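Local atomic coordinates of RavA (Legionella pneumophila str. Paris, PDB entry 6WO6), a protein that is a Legionella pneumophila effector, probably delivered into host cells during infection, whose molecular activity is not established. Residues T142-Q145 with D146-R149; A164-V167 with G168-F171. The protein carries 2 engineered substitutions. All coordinates share one frame; numbering follows the deposited sequence.

Contact 1. Residues T142-Q145 with D146-R149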
loop_
_atom_site.group_PDB
_atom_site.type_symbol
_atom_site.label_atom_id
_atom_site.label_comp_id
_atom_site.label_asym_id
_atom_site.label_seq_id
_atom_site.Cartn_x
_atom_site.Cartn_y
_atom_site.Cartn_z
ATOM N N THR A 142 3.739 5.247 -7.993
ATOM C CA THR A 142 5.112 5.628 -8.331
ATOM C C THR A 142 5.840 4.470 -9.007
ATOM O O THR A 142 5.843 3.355 -8.476
ATOM C CB THR A 142 5.885 6.045 -7.084
ATOM O OG1 THR A 142 5.168 7.077 -6.395
ATOM C CG2 THR A 142 7.271 6.545 -7.461
ATOM N N PRO A 143 6.469 4.694 -10.162
ATOM C CA PRO A 143 7.326 3.657 -10.747
ATOM C C PRO A 143 8.505 3.347 -9.837
ATOM O O PRO A 143 8.867 4.127 -8.953
ATOM C CB PRO A 143 7.791 4.278 -12.070
ATOM C CG PRO A 143 6.776 5.333 -12.377
ATOM C CD PRO A 143 6.337 5.865 -11.044
ATOM N N ALA A 144 9.110 2.179 -10.065
ATOM C CA ALA A 144 10.201 1.737 -9.202
ATOM C C ALA A 144 11.433 2.622 -9.356
ATOM O O ALA A 144 12.079 2.969 -8.361
ATOM C CB ALA A 144 10.545 0.277 -9.498
ATOM N N GLN A 145 11.763 3.001 -10.594
ATOM C CA GLN A 145 12.960 3.805 -10.840
ATOM C C GLN A 145 12.925 5.101 -10.042
ATOM O O GLN A 145 13.919 5.489 -9.417
ATOM C CB GLN A 145 13.097 4.102 -12.335
ATOM C CG GLN A 145 12.968 2.886 -13.243
ATOM C CD GLN A 145 11.531 2.596 -13.632
ATOM O OE1 GLN A 145 10.969 1.565 -13.256
ATOM N NE2 GLN A 145 10.928 3.504 -14.391
ATOM N N ASP A 146 11.782 5.781 -10.046
ATOM C CA ASP A 146 11.620 7.036 -9.327
ATOM C C ASP A 146 11.372 6.840 -7.837
ATOM O O ASP A 146 11.317 7.832 -7.101
ATOM C CB ASP A 146 10.465 7.829 -9.941
ATOM C CG ASP A 146 10.591 7.969 -11.444
ATOM O OD1 ASP A 146 11.724 8.172 -11.933
ATOM O OD2 ASP A 146 9.557 7.869 -12.139
ATOM N N ARG A 147 11.252 5.592 -7.380
ATOM C CA ARG A 147 10.794 5.323 -6.019
ATOM C C ARG A 147 11.671 6.016 -4.983
ATOM O O ARG A 147 11.167 6.665 -4.060
ATOM C CB ARG A 147 10.758 3.812 -5.781
ATOM C CG ARG A 147 9.989 3.382 -4.549
ATOM C CD ARG A 147 9.742 1.882 -4.574
ATOM N NE ARG A 147 8.863 1.491 -5.673
ATOM C CZ ARG A 147 8.713 0.242 -6.102
ATOM N NH1 ARG A 147 9.391 -0.742 -5.531
ATOM N NH2 ARG A 147 7.890 -0.022 -7.108
ATOM N N SER A 148 12.993 5.898 -5.123
ATOM C CA SER A 148 13.896 6.512 -4.158
ATOM C C SER A 148 14.051 8.012 -4.367
ATOM O O SER A 148 14.484 8.709 -3.443
ATOM C CB SER A 148 15.268 5.838 -4.213
ATOM O OG SER A 148 15.831 5.933 -5.508
ATOM N N ARG A 149 13.709 8.530 -5.549
ATOM C CA ARG A 149 13.805 9.971 -5.750
ATOM C C ARG A 149 12.627 10.687 -5.101
ATOM O O ARG A 149 12.820 11.642 -4.335
ATOM C CB ARG A 149 13.888 10.295 -7.244
ATOM C CG ARG A 149 13.965 11.783 -7.552
ATOM C CD ARG A 149 15.029 12.103 -8.591
ATOM N NE ARG A 149 16.310 12.440 -7.974
ATOM C CZ ARG A 149 16.611 13.641 -7.488
ATOM N NH1 ARG A 149 17.800 13.861 -6.944
ATOM N NH2 ARG A 149 15.720 14.624 -7.541
#

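Contact 2. Residues A164-V167 with G168-F171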
loop_
_atom_site.group_PDB
_atom_site.type_symbol
_atom_site.label_atom_id
_atom_site.label_comp_id
_atom_site.label_asym_id
_atom_site.label_seq_id
_atom_site.Cartn_x
_atom_site.Cartn_y
_atom_site.Cartn_z
ATOM N N ALA A 164 6.873 11.298 6.040
ATOM C CA ALA A 164 8.026 10.729 5.346
ATOM C C ALA A 164 8.291 9.297 5.799
ATOM O O ALA A 164 8.629 8.427 4.983
ATOM C CB ALA A 164 9.255 11.609 5.572
ATOM N N ALA A 165 8.131 9.032 7.098
ATOM C CA ALA A 165 8.302 7.677 7.607
ATOM C C ALA A 165 7.280 6.726 6.994
ATOM O O ALA A 165 7.627 5.610 6.582
ATOM C CB ALA A 165 8.196 7.673 9.132
ATOM N N LYS A 166 6.013 7.156 6.917
ATOM C CA LYS A 166 4.981 6.303 6.333
ATOM C C LYS A 166 5.244 6.048 4.853
ATOM O O LYS A 166 5.001 4.941 4.356
ATOM C CB LYS A 166 3.600 6.927 6.534
ATOM C CG LYS A 166 3.157 7.028 7.987
ATOM C CD LYS A 166 3.012 5.663 8.636
ATOM C CE LYS A 166 2.672 5.801 10.109
ATOM N NZ LYS A 166 2.749 4.499 10.824
ATOM N N VAL A 167 5.736 7.058 4.133
ATOM C CA VAL A 167 6.047 6.866 2.718
ATOM C C VAL A 167 7.178 5.857 2.556
ATOM O O VAL A 167 7.126 4.979 1.684
ATOM C CB VAL A 167 6.380 8.213 2.051
ATOM C CG1 VAL A 167 7.068 7.993 0.713
ATOM C CG2 VAL A 167 5.111 9.020 1.860
ATOM N N GLY A 168 8.213 5.964 3.393
ATOM C CA GLY A 168 9.263 4.958 3.373
ATOM C C GLY A 168 8.728 3.559 3.626
ATOM O O GLY A 168 9.099 2.604 2.932
ATOM N N HIS A 169 7.831 3.424 4.606
ATOM C CA HIS A 169 7.281 2.113 4.941
ATOM C C HIS A 169 6.486 1.524 3.777
ATOM O O HIS A 169 6.644 0.344 3.428
ATOM C CB HIS A 169 6.406 2.226 6.188
ATOM C CG HIS A 169 7.172 2.534 7.436
ATOM N ND1 HIS A 169 6.563 2.987 8.587
ATOM C CD2 HIS A 169 8.493 2.446 7.718
ATOM C CE1 HIS A 169 7.478 3.170 9.523
ATOM N NE2 HIS A 169 8.657 2.849 9.022
ATOM N N ALA A 170 5.612 2.333 3.170
ATOM C CA ALA A 170 4.800 1.844 2.060
ATOM C C ALA A 170 5.667 1.472 0.864
ATOM O O ALA A 170 5.414 0.456 0.199
ATOM C CB ALA A 170 3.757 2.890 1.663
ATOM N N PHE A 171 6.693 2.279 0.573
ATOM C CA PHE A 171 7.614 1.935 -0.506
ATOM C C PHE A 171 8.316 0.612 -0.233
ATOM O O PHE A 171 8.479 -0.212 -1.143
ATOM C CB PHE A 171 8.639 3.053 -0.701
ATOM C CG PHE A 171 8.154 4.180 -1.565
ATOM C CD1 PHE A 171 7.126 3.981 -2.470
ATOM C CD2 PHE A 171 8.731 5.437 -1.477
ATOM C CE1 PHE A 171 6.678 5.018 -3.272
ATOM C CE2 PHE A 171 8.288 6.478 -2.274
ATOM C CZ PHE A 171 7.260 6.268 -3.173
#

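Contact 1. Residues T142-Q145 with D146-R149
Arg147 curls back over Ala144 where the chain turns from helix 131-141 into helix 147-157. The CA of Ala144 lies 3.3 Å above one face of the Arg147 guanidinium, offset toward its rim, and the methyl comes up beside it, with Ala144 CB 3.6 Å from Arg147 NH2. CG of Arg147 sits anti to the backbone N (chi1 -166°); the chain runs extended until a bend at chi3 folds the guanidinium back over the turn. The carbonyl O of Thr142 lies at the edge of this group, near its plane.

Underneath is a type I beta turn from Ala144 to Arg147, closed by Arg147 N to Ala144 O at 2.9 Å. The donor stands above the carbonyl plane, 67° out of it. Beside the turn, the Pro143 and Asp146 side chains cross obliquely, with Pro143 CG 3.8 Å from Asp146 OD2, while Thr142 CG2 packs at 4.0 Å on Arg147 CA. Thr142 OG1 is hydrogen-bonded to the carbonyl O of Leu138, tying the start of the loop to the last turn of helix 131-141.

Farther out, Glu178 makes a long, weak ion pair with Arg147, whose side chain also touches Arg174 and Arg175. The guanidinium rests on the turn through Ala144 CA and CB, with no hydrogen bond to it; the neighbouring arginines probably raise the local positive charge, which Glu178 may partly offset.

Contact 2. Residues A164-V167 with G168-F171
Four successive i to i+4 hydrogen bonds carry the chain from Ala164 to Phe171, from Gly168 N to Ala164 O through Phe171 N to Val167 O, with N-H...O angles of 155° to 167°. This is regular alpha helix, the early part of helix 162-181 in an all-helical protein, and the side chains of His169, Ala170 and Phe171 each lie against a carbonyl one turn back.

His169 lays its imidazole against the carbonyl of Ala165. That oxygen sits 3.2 Å above one ring face, displaced toward the rim, and it also accepts the backbone N-H of His169 at 3.0 Å. CG of His169 stands anti to its own carbonyl carbon (chi1 -68°), which swings the ring back toward the preceding turn. Lys166 runs past the same ring at some distance, with CD 4.4 Å from His169 ND1; its ammonium is held by a salt bridge to Glu202.

One side of the helix faces helix 131-141: Lys166 and Val167 pack on Ala135, and Ala170 on Ala139, with Phe203 also touching Ala170. The Ala170 methyl also lies 3.6 Å from the carbonyl O of Lys166.

Val167 and Phe171, both buried, lie side by side and point the same way, making an apolar pair on the buried side of the helix. CB of Phe171 is 3.4 Å from Val167 O, and the ring meets the valine through one branch, with Val167 CG1 3.6 Å from Phe171 CE2.

Coming down the chain from the N terminus, helix 131-141 ends and contact 1 closes the short turn that starts helix 147-157; a further loop leads into helix 162-181, where contact 2 occupies two consecutive helical turns. Each is local, and they stand in series: neither encloses nor crosses the other. Their centres are about 13 Å apart, yet they meet in space through Phe171, whose CE2 lies 3.4 Å from Arg147 O and whose CZ lies 3.9 Å from Thr142 OG1. The ring therefore packs against the loop at Thr142 as well as the start of helix 147-157, while contact 2 also reaches helix 131-141, so three consecutive helices are brought together.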